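Local coordinates for protein 3-isopropylmalate dehydratase small subunit (PDB 3Q3W) that catalyses, as the small subunit of isopropylmalate isomerase, the interconversion of 2-isopropylmalate and 3-isopropylmalate through 2-isopropylmaleate, at residues A[87-90]-A[91-95]; A[169-172]-A[173-177]. All blocks are in the same frame, centred on the assembly; numbering follows the deposited sequence.

Interaction 1: A[87-90]-A[91-95]; sequences SREH and APWAL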
loop_
_atom_site.group_PDB
_atom_site.type_symbol
_atom_site.label_atom_id
_atom_site.label_comp_id
_atom_site.label_asym_id
_atom_site.label_seq_id
_atom_site.Cartn_x
_atom_site.Cartn_y
_atom_site.Cartn_z
ATOM N N SER A 87 -3.947 -1.258 16.590
ATOM C CA SER A 87 -3.631 -2.504 15.899
ATOM C C SER A 87 -4.870 -2.999 15.156
ATOM O O SER A 87 -5.956 -3.035 15.720
ATOM C CB SER A 87 -3.134 -3.561 16.878
ATOM O OG SER A 87 -2.491 -4.621 16.170
ATOM N N ARG A 88 -4.702 -3.295 13.873
ATOM C CA ARG A 88 -5.715 -3.959 13.066
ATOM C C ARG A 88 -4.937 -4.784 12.074
ATOM O O ARG A 88 -4.523 -4.296 11.010
ATOM C CB ARG A 88 -6.621 -2.950 12.345
ATOM C CG ARG A 88 -7.829 -3.616 11.751
ATOM C CD ARG A 88 -8.880 -2.684 11.334
ATOM N NE ARG A 88 -9.571 -2.038 12.456
ATOM C CZ ARG A 88 -10.586 -1.202 12.295
ATOM N NH1 ARG A 88 -11.049 -0.914 11.046
ATOM N NH2 ARG A 88 -11.143 -0.642 13.367
ATOM N N GLU A 89 -4.709 -6.038 12.414
ATOM C CA GLU A 89 -3.966 -6.936 11.532
ATOM C C GLU A 89 -4.618 -7.063 10.158
ATOM O O GLU A 89 -3.933 -7.179 9.160
ATOM C CB GLU A 89 -3.785 -8.314 12.164
ATOM C CG GLU A 89 -5.086 -9.114 12.334
ATOM C CD GLU A 89 -5.076 -10.022 13.579
ATOM O OE1 GLU A 89 -6.138 -10.161 14.204
ATOM O OE2 GLU A 89 -4.004 -10.567 13.929
ATOM N N HIS A 90 -5.945 -6.998 10.114
ATOM C CA HIS A 90 -6.689 -7.048 8.858
ATOM C C HIS A 90 -6.356 -5.921 7.845
ATOM O O HIS A 90 -6.585 -6.117 6.647
ATOM C CB HIS A 90 -8.189 -7.002 9.119
ATOM C CG HIS A 90 -8.729 -8.232 9.776
ATOM N ND1 HIS A 90 -8.596 -8.462 11.122
ATOM C CD2 HIS A 90 -9.448 -9.268 9.287
ATOM C CE1 HIS A 90 -9.180 -9.603 11.431
ATOM N NE2 HIS A 90 -9.730 -10.096 10.342
ATOM N N ALA A 91 -5.867 -4.770 8.309
ATOM C CA ALA A 91 -5.573 -3.676 7.401
ATOM C C ALA A 91 -4.448 -4.084 6.465
ATOM O O ALA A 91 -4.643 -4.122 5.260
ATOM C CB ALA A 91 -5.266 -2.342 8.178
ATOM N N PRO A 92 -3.276 -4.486 6.999
ATOM C CA PRO A 92 -2.294 -5.097 6.051
ATOM C C PRO A 92 -2.813 -6.295 5.244
ATOM O O PRO A 92 -2.546 -6.403 4.054
ATOM C CB PRO A 92 -1.132 -5.535 6.954
ATOM C CG PRO A 92 -1.252 -4.693 8.132
ATOM C CD PRO A 92 -2.729 -4.411 8.348
ATOM N N TRP A 93 -3.568 -7.177 5.850
ATOM C CA TRP A 93 -4.155 -8.285 5.100
ATOM C C TRP A 93 -5.021 -7.859 3.887
ATOM O O TRP A 93 -4.918 -8.446 2.817
ATOM C CB TRP A 93 -5.008 -9.113 6.006
ATOM C CG TRP A 93 -4.288 -9.750 7.164
ATOM C CD1 TRP A 93 -2.941 -9.738 7.428
ATOM C CD2 TRP A 93 -4.891 -10.528 8.193
ATOM N NE1 TRP A 93 -2.681 -10.480 8.579
ATOM C CE2 TRP A 93 -3.860 -10.974 9.051
ATOM C CE3 TRP A 93 -6.223 -10.912 8.472
ATOM C CZ2 TRP A 93 -4.117 -11.743 10.199
ATOM C CZ3 TRP A 93 -6.469 -11.693 9.615
ATOM C CH2 TRP A 93 -5.416 -12.105 10.441
ATOM N N ALA A 94 -5.903 -6.889 4.086
ATOM C CA ALA A 94 -6.751 -6.444 2.987
ATOM C C ALA A 94 -5.905 -5.855 1.862
ATOM O O ALA A 94 -6.131 -6.098 0.681
ATOM C CB ALA A 94 -7.767 -5.438 3.506
ATOM N N LEU A 95 -4.902 -5.080 2.233
ATOM C CA LEU A 95 -3.997 -4.497 1.241
ATOM C C LEU A 95 -3.253 -5.575 0.463
ATOM O O LEU A 95 -3.234 -5.535 -0.782
ATOM C CB LEU A 95 -3.005 -3.519 1.939
ATOM C CG LEU A 95 -3.629 -2.207 2.395
ATOM C CD1 LEU A 95 -2.953 -1.571 3.624
ATOM C CD2 LEU A 95 -3.695 -1.216 1.207
#

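Interaction 2: A[169-172]-A[173-177]; sequences FHRI and CLLEG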
loop_
_atom_site.group_PDB
_atom_site.type_symbol
_atom_site.label_atom_id
_atom_site.label_comp_id
_atom_site.label_asym_id
_atom_site.label_seq_id
_atom_site.Cartn_x
_atom_site.Cartn_y
_atom_site.Cartn_z
ATOM N N PHE A 169 16.645 -5.777 10.025
ATOM C CA PHE A 169 15.958 -7.010 10.352
ATOM C C PHE A 169 14.709 -7.146 9.497
ATOM O O PHE A 169 14.490 -8.205 8.901
ATOM C CB PHE A 169 15.622 -7.078 11.842
ATOM C CG PHE A 169 14.793 -8.248 12.211
ATOM C CD1 PHE A 169 15.286 -9.532 12.050
ATOM C CD2 PHE A 169 13.508 -8.070 12.688
ATOM C CE1 PHE A 169 14.519 -10.631 12.371
ATOM C CE2 PHE A 169 12.743 -9.139 13.037
ATOM C CZ PHE A 169 13.235 -10.439 12.889
ATOM N N HIS A 170 13.903 -6.085 9.420
ATOM C CA HIS A 170 12.700 -6.103 8.566
ATOM C C HIS A 170 13.082 -6.357 7.123
ATOM O O HIS A 170 12.402 -7.087 6.419
ATOM C CB HIS A 170 11.925 -4.795 8.654
ATOM C CG HIS A 170 11.193 -4.629 9.939
ATOM N ND1 HIS A 170 10.462 -5.652 10.507
ATOM C CD2 HIS A 170 11.069 -3.567 10.768
ATOM C CE1 HIS A 170 9.934 -5.230 11.641
ATOM N NE2 HIS A 170 10.280 -3.966 11.819
ATOM N N ARG A 171 14.187 -5.743 6.698
ATOM C CA ARG A 171 14.615 -5.837 5.311
ATOM C C ARG A 171 15.018 -7.240 4.976
ATOM O O ARG A 171 14.604 -7.751 3.951
ATOM C CB ARG A 171 15.762 -4.895 5.012
ATOM C CG ARG A 171 16.517 -5.174 3.697
ATOM C CD ARG A 171 17.285 -3.912 3.289
ATOM N NE ARG A 171 18.214 -4.068 2.173
ATOM C CZ ARG A 171 19.470 -4.506 2.249
ATOM N NH1 ARG A 171 19.991 -4.932 3.387
ATOM N NH2 ARG A 171 20.219 -4.543 1.147
ATOM N N ILE A 172 15.810 -7.868 5.830
ATOM C CA ILE A 172 16.259 -9.204 5.510
ATOM C C ILE A 172 15.103 -10.189 5.538
ATOM O O ILE A 172 15.097 -11.085 4.715
ATOM C CB ILE A 172 17.458 -9.686 6.366
ATOM C CG1 ILE A 172 18.195 -10.858 5.677
ATOM C CG2 ILE A 172 17.029 -10.088 7.797
ATOM C CD1 ILE A 172 18.909 -10.574 4.252
ATOM N N CYS A 173 14.164 -10.039 6.477
ATOM C CA CYS A 173 12.926 -10.830 6.447
ATOM C C CYS A 173 12.216 -10.700 5.095
ATOM O O CYS A 173 11.904 -11.712 4.503
ATOM C CB CYS A 173 11.995 -10.472 7.608
ATOM S SG CYS A 173 12.637 -10.952 9.258
ATOM N N LEU A 174 12.014 -9.481 4.579
ATOM C CA LEU A 174 11.340 -9.294 3.293
ATOM C C LEU A 174 12.173 -9.884 2.155
ATOM O O LEU A 174 11.646 -10.565 1.299
ATOM C CB LEU A 174 11.080 -7.811 3.013
ATOM C CG LEU A 174 10.054 -7.108 3.916
ATOM C CD1 LEU A 174 10.161 -5.595 3.816
ATOM C CD2 LEU A 174 8.691 -7.535 3.544
ATOM N N LEU A 175 13.485 -9.621 2.151
ATOM C CA LEU A 175 14.338 -10.184 1.099
ATOM C C LEU A 175 14.344 -11.727 1.051
ATOM O O LEU A 175 14.365 -12.330 -0.016
ATOM C CB LEU A 175 15.801 -9.665 1.219
ATOM C CG LEU A 175 16.076 -8.165 1.026
ATOM C CD1 LEU A 175 17.539 -7.889 1.390
ATOM C CD2 LEU A 175 15.770 -7.646 -0.412
ATOM N N GLU A 176 14.332 -12.375 2.205
ATOM C CA GLU A 176 14.339 -13.833 2.238
ATOM C C GLU A 176 12.951 -14.438 2.464
ATOM O O GLU A 176 12.813 -15.650 2.500
ATOM C CB GLU A 176 15.316 -14.308 3.324
ATOM C CG GLU A 176 16.738 -13.852 3.117
ATOM C CD GLU A 176 17.396 -14.572 1.962
ATOM O OE1 GLU A 176 17.225 -15.803 1.901
ATOM O OE2 GLU A 176 18.073 -13.927 1.115
ATOM N N GLY A 177 11.933 -13.604 2.624
ATOM C CA GLY A 177 10.572 -14.077 2.904
ATOM C C GLY A 177 10.541 -14.896 4.185
ATOM O O GLY A 177 10.033 -16.022 4.199
#

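Interaction 1: A[87-90]-A[91-95]
The Trp-93 indole meets Glu-89 with one face and His-90 with an edge. In the conformer described, Glu-89 CG lies over the six-membered ring in a CH-pi contact, 3.7 Å from the centroid and 22° off the normal; a second conformer makes this contact doubtful. Backbone O of Glu-89 lies above the indole, out toward the rim, 3.2 Å from Trp-93 CD1. The benzo edge of Trp-93 points at the face of His-90 in an edge-to-face pair, centroids 4.7 Å apart and planes at 52°. Trp-93 CZ3 stands over the middle of the imidazole, 3.7 Å from His-90 NE2. Trp-93 CG is anti to its carbonyl carbon (chi1 -61°), which swings the indole back along the helix over the preceding turn. These are contacts at the start of helix 90-98, within the part of the chain that matches the aconitase C-terminal domain family. Ala-91 N donates to Arg-88 O at 3.1 Å as the chain enters its first turn. Ala-94 N bonds to His-90 O at 2.8 Å, while the Trp-93 N to Glu-89 O bond is weak. Pro-92 lacks an N-H and fits in this first turn, its CD 3.1 Å from Glu-89 O. The buried His-90 ring is held by a bond from NE2 to Leu-34 O and by an edge-to-face pair with Phe-41. Arg-88 sends its NH1 to a salt bridge with Asp-25.

Interaction 2: A[169-172]-A[173-177]
Cys-173 sets its sulfur over one face of the Phe-169 ring, one turn earlier in helix 168-176. SG lies 3.9 Å from the ring centroid and 23° off the normal, displaced toward the CE1 and CZ side. This is a Cys sulfur-aromatic contact. Phe-169 CG is anti to the backbone N (chi1 174°), and Cys-173 SG is anti to its own carbonyl carbon. The two choices bring ring and sulfur together along the helix surface. The Cys-173 side chain is buried and also touches Met-4, whereas Phe-169 is exposed.

Ile-172 takes part at its far end. CD1 reaches Leu-175 CD1 at 4.2 Å, the two side chains crossing at about a right angle. The same methyl lies 4.1 Å from Glu-176 CG, and here the side chains run side by side.

Leu-175 also packs against Arg-171. Leu-175 CD1 is 3.7 Å from Arg-171 CG and rests over the centre of one guanidinium face. The arginine chain is extended from CG to NE. Its NE and NH2 bond to the carbonyls of Leu-150 and Leu-151.

Beneath these side chains runs the regular backbone bonding of an alpha helix. The N-H groups of Cys-173, Leu-174, Leu-175 and Glu-176 each bond to the carbonyl four residues back; the shortest, Leu-175 N to Arg-171 O, is 2.8 Å. Gly-177, with positive phi, is the C-prime residue of a Schellman motif that ends the helix. The weak bond from Gly-177 N to Leu-174 O belongs to that motif.

The side-chain contacts are apolar or weakly polar and probably rest largely on dispersion. For Arg-171, the carbonyls of Leu-150 and Leu-151 probably fix the guanidinium plane against which Leu-175 packs.

Interaction 1 and interaction 2 are separate local contacts, each within a short run of chain. Their centres are about 19 Å apart and their nearest atoms about 11 Å apart, so they do not touch. The centre of interaction 1 lies about 11 Å from the centre of the chain, that of interaction 2 about 17 Å. One marks the start of helix 90-98, the other runs to the end of helix 168-176. Helix 110-118 links them indirectly: Pro-92 touches its Phe-112 and Asn-115, while His-170 and Leu-174 touch its Leu-117.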